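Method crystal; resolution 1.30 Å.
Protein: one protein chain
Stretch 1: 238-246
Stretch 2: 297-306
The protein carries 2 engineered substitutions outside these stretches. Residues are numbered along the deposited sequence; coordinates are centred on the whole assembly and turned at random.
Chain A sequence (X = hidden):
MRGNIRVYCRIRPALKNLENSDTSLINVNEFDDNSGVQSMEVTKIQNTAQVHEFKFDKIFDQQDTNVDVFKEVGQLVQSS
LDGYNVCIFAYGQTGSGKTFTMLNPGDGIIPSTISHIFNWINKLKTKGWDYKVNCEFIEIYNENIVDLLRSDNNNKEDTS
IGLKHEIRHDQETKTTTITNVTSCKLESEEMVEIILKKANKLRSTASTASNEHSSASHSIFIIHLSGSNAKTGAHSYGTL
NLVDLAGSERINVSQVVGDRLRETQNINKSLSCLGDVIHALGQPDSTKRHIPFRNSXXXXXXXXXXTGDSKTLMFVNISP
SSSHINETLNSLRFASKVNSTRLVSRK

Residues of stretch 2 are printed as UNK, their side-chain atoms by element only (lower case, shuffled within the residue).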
# COMPACT_ATOMS: atom_id res chain seq x y z
N GLY A 238 -14.80 -5.41 -9.23
CA GLY A 238 -13.73 -4.54 -8.76
C GLY A 238 -12.68 -5.35 -8.04
O GLY A 238 -12.99 -6.33 -7.38
N THR A 239 -11.42 -4.93 -8.16
CA THR A 239 -10.34 -5.64 -7.51
C THR A 239 -9.55 -4.72 -6.56
O THR A 239 -9.26 -3.58 -6.90
CB THR A 239 -9.37 -6.24 -8.56
OG1 THR A 239 -10.08 -7.21 -9.35
CG2 THR A 239 -8.19 -6.91 -7.89
N LEU A 240 -9.24 -5.24 -5.38
CA LEU A 240 -8.46 -4.51 -4.39
C LEU A 240 -7.13 -5.20 -4.25
O LEU A 240 -7.07 -6.43 -4.10
CB LEU A 240 -9.16 -4.49 -3.04
CG LEU A 240 -10.53 -3.82 -3.03
CD1 LEU A 240 -11.60 -4.90 -2.96
CD2 LEU A 240 -10.63 -2.84 -1.86
N ASN A 241 -6.05 -4.42 -4.32
CA ASN A 241 -4.71 -4.96 -4.18
C ASN A 241 -4.09 -4.25 -2.99
O ASN A 241 -3.76 -3.07 -3.06
CB ASN A 241 -3.91 -4.70 -5.46
CG ASN A 241 -4.65 -5.16 -6.70
OD1 ASN A 241 -4.57 -6.32 -7.08
ND2 ASN A 241 -5.40 -4.25 -7.32
N LEU A 242 -3.96 -4.99 -1.89
CA LEU A 242 -3.41 -4.47 -0.63
C LEU A 242 -1.97 -4.96 -0.51
O LEU A 242 -1.72 -6.13 -0.22
CB LEU A 242 -4.30 -4.94 0.53
CG LEU A 242 -5.80 -4.75 0.23
CD1 LEU A 242 -6.63 -5.20 1.42
CD2 LEU A 242 -6.08 -3.29 -0.09
N VAL A 243 -1.03 -4.04 -0.70
CA VAL A 243 0.39 -4.35 -0.72
C VAL A 243 1.24 -3.89 0.45
O VAL A 243 1.20 -2.73 0.85
CB VAL A 243 1.03 -3.77 -2.02
CG1 VAL A 243 2.46 -4.30 -2.20
CG2 VAL A 243 0.17 -4.12 -3.23
N ASP A 244 2.05 -4.82 0.96
CA ASP A 244 2.99 -4.58 2.05
C ASP A 244 4.34 -4.70 1.32
O ASP A 244 4.88 -5.79 1.13
CB ASP A 244 2.82 -5.68 3.10
CG ASP A 244 3.76 -5.54 4.27
OD1 ASP A 244 4.61 -4.62 4.27
OD2 ASP A 244 3.63 -6.35 5.21
N LEU A 245 4.87 -3.56 0.89
CA LEU A 245 6.11 -3.53 0.13
C LEU A 245 7.37 -3.97 0.86
O LEU A 245 7.41 -4.02 2.09
CB LEU A 245 6.34 -2.12 -0.44
CG LEU A 245 5.30 -1.58 -1.42
CD1 LEU A 245 5.50 -0.08 -1.61
CD2 LEU A 245 5.43 -2.30 -2.76
N ALA A 246 8.40 -4.30 0.09
CA ALA A 246 9.68 -4.68 0.66
C ALA A 246 10.25 -3.42 1.33
O ALA A 246 9.96 -2.30 0.90
CB ALA A 246 10.63 -5.14 -0.46
N UNK A 297 7.90 -6.36 -12.03
CA UNK A 297 6.85 -7.36 -11.90
C UNK A 297 5.62 -6.80 -11.21
O UNK A 297 4.50 -7.02 -11.66
n UNK A 297 6.69 -12.26 -13.98
c UNK A 297 6.24 -10.31 -12.51
c UNK A 297 7.38 -8.57 -11.12
c UNK A 297 7.10 -11.53 -12.75
c UNK A 297 6.45 -9.76 -11.11
N UNK A 298 5.82 -6.04 -10.14
CA UNK A 298 4.70 -5.47 -9.40
C UNK A 298 3.84 -4.51 -10.21
O UNK A 298 2.62 -4.62 -10.20
c UNK A 298 4.75 -3.20 -6.24
c UNK A 298 3.28 -5.21 -6.59
c UNK A 298 4.10 -4.12 -7.27
c UNK A 298 5.20 -4.74 -8.15
N UNK A 299 4.47 -3.56 -10.90
CA UNK A 299 3.70 -2.60 -11.69
C UNK A 299 3.06 -3.26 -12.90
O UNK A 299 1.96 -2.87 -13.31
c UNK A 299 5.02 -0.56 -10.94
c UNK A 299 4.58 -1.39 -12.15
o UNK A 299 5.75 -1.86 -12.84
N UNK A 300 3.73 -4.25 -13.47
CA UNK A 300 3.18 -4.95 -14.63
C UNK A 300 1.94 -5.74 -14.20
O UNK A 300 0.90 -5.70 -14.85
c UNK A 300 3.28 -8.64 -17.67
c UNK A 300 4.22 -5.88 -15.22
o UNK A 300 2.25 -8.59 -19.81
c UNK A 300 3.76 -7.98 -16.55
c UNK A 300 3.73 -6.59 -16.46
c UNK A 300 2.76 -7.92 -18.72
c UNK A 300 3.21 -5.87 -17.54
c UNK A 300 2.72 -6.53 -18.68
N UNK A 301 2.05 -6.44 -13.08
CA UNK A 301 0.94 -7.22 -12.56
C UNK A 301 -0.27 -6.35 -12.26
O UNK A 301 -1.41 -6.73 -12.55
c UNK A 301 0.72 -9.01 -9.09
c UNK A 301 1.36 -7.94 -11.28
c UNK A 301 -0.29 -9.81 -11.22
c UNK A 301 0.23 -8.59 -10.47
N UNK A 302 -0.03 -5.17 -11.70
CA UNK A 302 -1.12 -4.28 -11.29
C UNK A 302 -1.55 -3.18 -12.25
O UNK A 302 -2.37 -2.34 -11.88
c UNK A 302 -0.41 -4.59 -8.81
c UNK A 302 -0.75 -3.63 -9.95
c UNK A 302 -1.65 -5.42 -8.47
c UNK A 302 0.08 -3.80 -7.58
N UNK A 303 -1.03 -3.18 -13.47
CA UNK A 303 -1.36 -2.13 -14.42
C UNK A 303 -2.84 -1.77 -14.58
O UNK A 303 -3.17 -0.59 -14.66
o UNK A 303 -1.31 -4.53 -18.73
c UNK A 303 -0.75 -2.45 -15.78
c UNK A 303 -1.40 -3.60 -16.52
c UNK A 303 -0.74 -3.86 -17.86
n UNK A 303 0.46 -3.33 -18.04
N UNK A 304 -3.73 -2.76 -14.63
CA UNK A 304 -5.16 -2.46 -14.79
C UNK A 304 -5.80 -1.86 -13.52
O UNK A 304 -6.86 -1.24 -13.59
c UNK A 304 -5.43 -5.95 -18.27
c UNK A 304 -5.67 -5.52 -16.96
c UNK A 304 -5.66 -4.17 -16.62
c UNK A 304 -5.18 -5.01 -19.26
o UNK A 304 -4.95 -5.42 -20.55
c UNK A 304 -5.40 -3.24 -17.64
c UNK A 304 -5.93 -3.72 -15.21
c UNK A 304 -5.16 -3.65 -18.95
N UNK A 305 -5.15 -2.07 -12.38
CA UNK A 305 -5.66 -1.54 -11.11
C UNK A 305 -5.00 -0.20 -10.80
O UNK A 305 -5.27 0.42 -9.77
o UNK A 305 -6.37 -3.58 -9.98
c UNK A 305 -5.41 -2.53 -9.97
N UNK A 306 -4.13 0.25 -11.70
CA UNK A 306 -3.41 1.51 -11.53
C UNK A 306 -3.86 2.52 -12.57
O UNK A 306 -3.57 3.71 -12.47
c UNK A 306 0.22 0.24 -10.86
c UNK A 306 -1.21 0.56 -10.50
c UNK A 306 -1.26 1.45 -9.26
c UNK A 306 -1.91 1.28 -11.66

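Position 297 carries five side-chain atoms, four carbons in an unbranched row ending in a nitrogen, and none of them makes contact with stretch 1. The chain is that of lysine, Lys297.

Position 298 has four carbons, forked at the second rather than at CB. Its CA-to-CB bond points toward the strand, and one terminal methyl lies against Leu245. The fork excludes isoleucine and gives Leu298; its CD2 is 3.7 Å from CD2 of Leu245, an apolar contact.

At position 299 one carbon bears an oxygen and a carbon, a branch at CB, out of reach of the strand, that identifies Thr299. Position 300 shows one carbon followed by a six-carbon ring bearing an oxygen, also remote from stretch 1; the phenol gives Tyr300.

Position 301 again has four carbons forked at the second. Its CA-to-CB bond runs sideways, and although the tip comes nearer, it makes no contact with stretch 1. It is Leu301.

Position 302 repeats the forked four-carbon pattern, but with CA-to-CB toward the strand and its methyls near Asn241 and Val243. It is Leu302: CD2 lies 3.4 Å from OD1 of Asn241, and CD1 lies 4.4 Å from CG2 of Val243.

Position 303 has three carbons in a row, the third carrying one oxygen and one nitrogen, with no contact across. That terminal amide makes it Gln303. Position 304 has one carbon and an oxygen-bearing six-carbon ring that makes no contact with stretch 1, hence Tyr304.

Position 305 has just one carbon and one oxygen, and that lone oxygen lies 2.9 Å from ND2 of Asn241. This is Ser305, whose OG is also 4.2 Å from backbone O of Thr239. Position 306 has four carbons forked at the second; its CA-to-CB bond runs sideways, its end comes nearer, and it makes no contact. It is Leu306.

The contact is made by side chains at 298, 302 and 305, spacings of four and three that bring them to the same side of the helix. The strand answers with alternate residues Thr239, Asn241 and Val243, whose CA-to-CB bonds point toward the helix, and with the tip of Leu245. The axes cross at -133°, so the strand's early residues meet the helix's late ones. The helix is kinked where N of Tyr304 and Ser305 lack bonds to the preceding turn; Ser305 N instead bonds to Leu302 O at 2.8 Å. Leucine packing thus gives way to a close polar approach, with 243 Å² buried.

Stretch 2 297-306: KLTYLLQYSL
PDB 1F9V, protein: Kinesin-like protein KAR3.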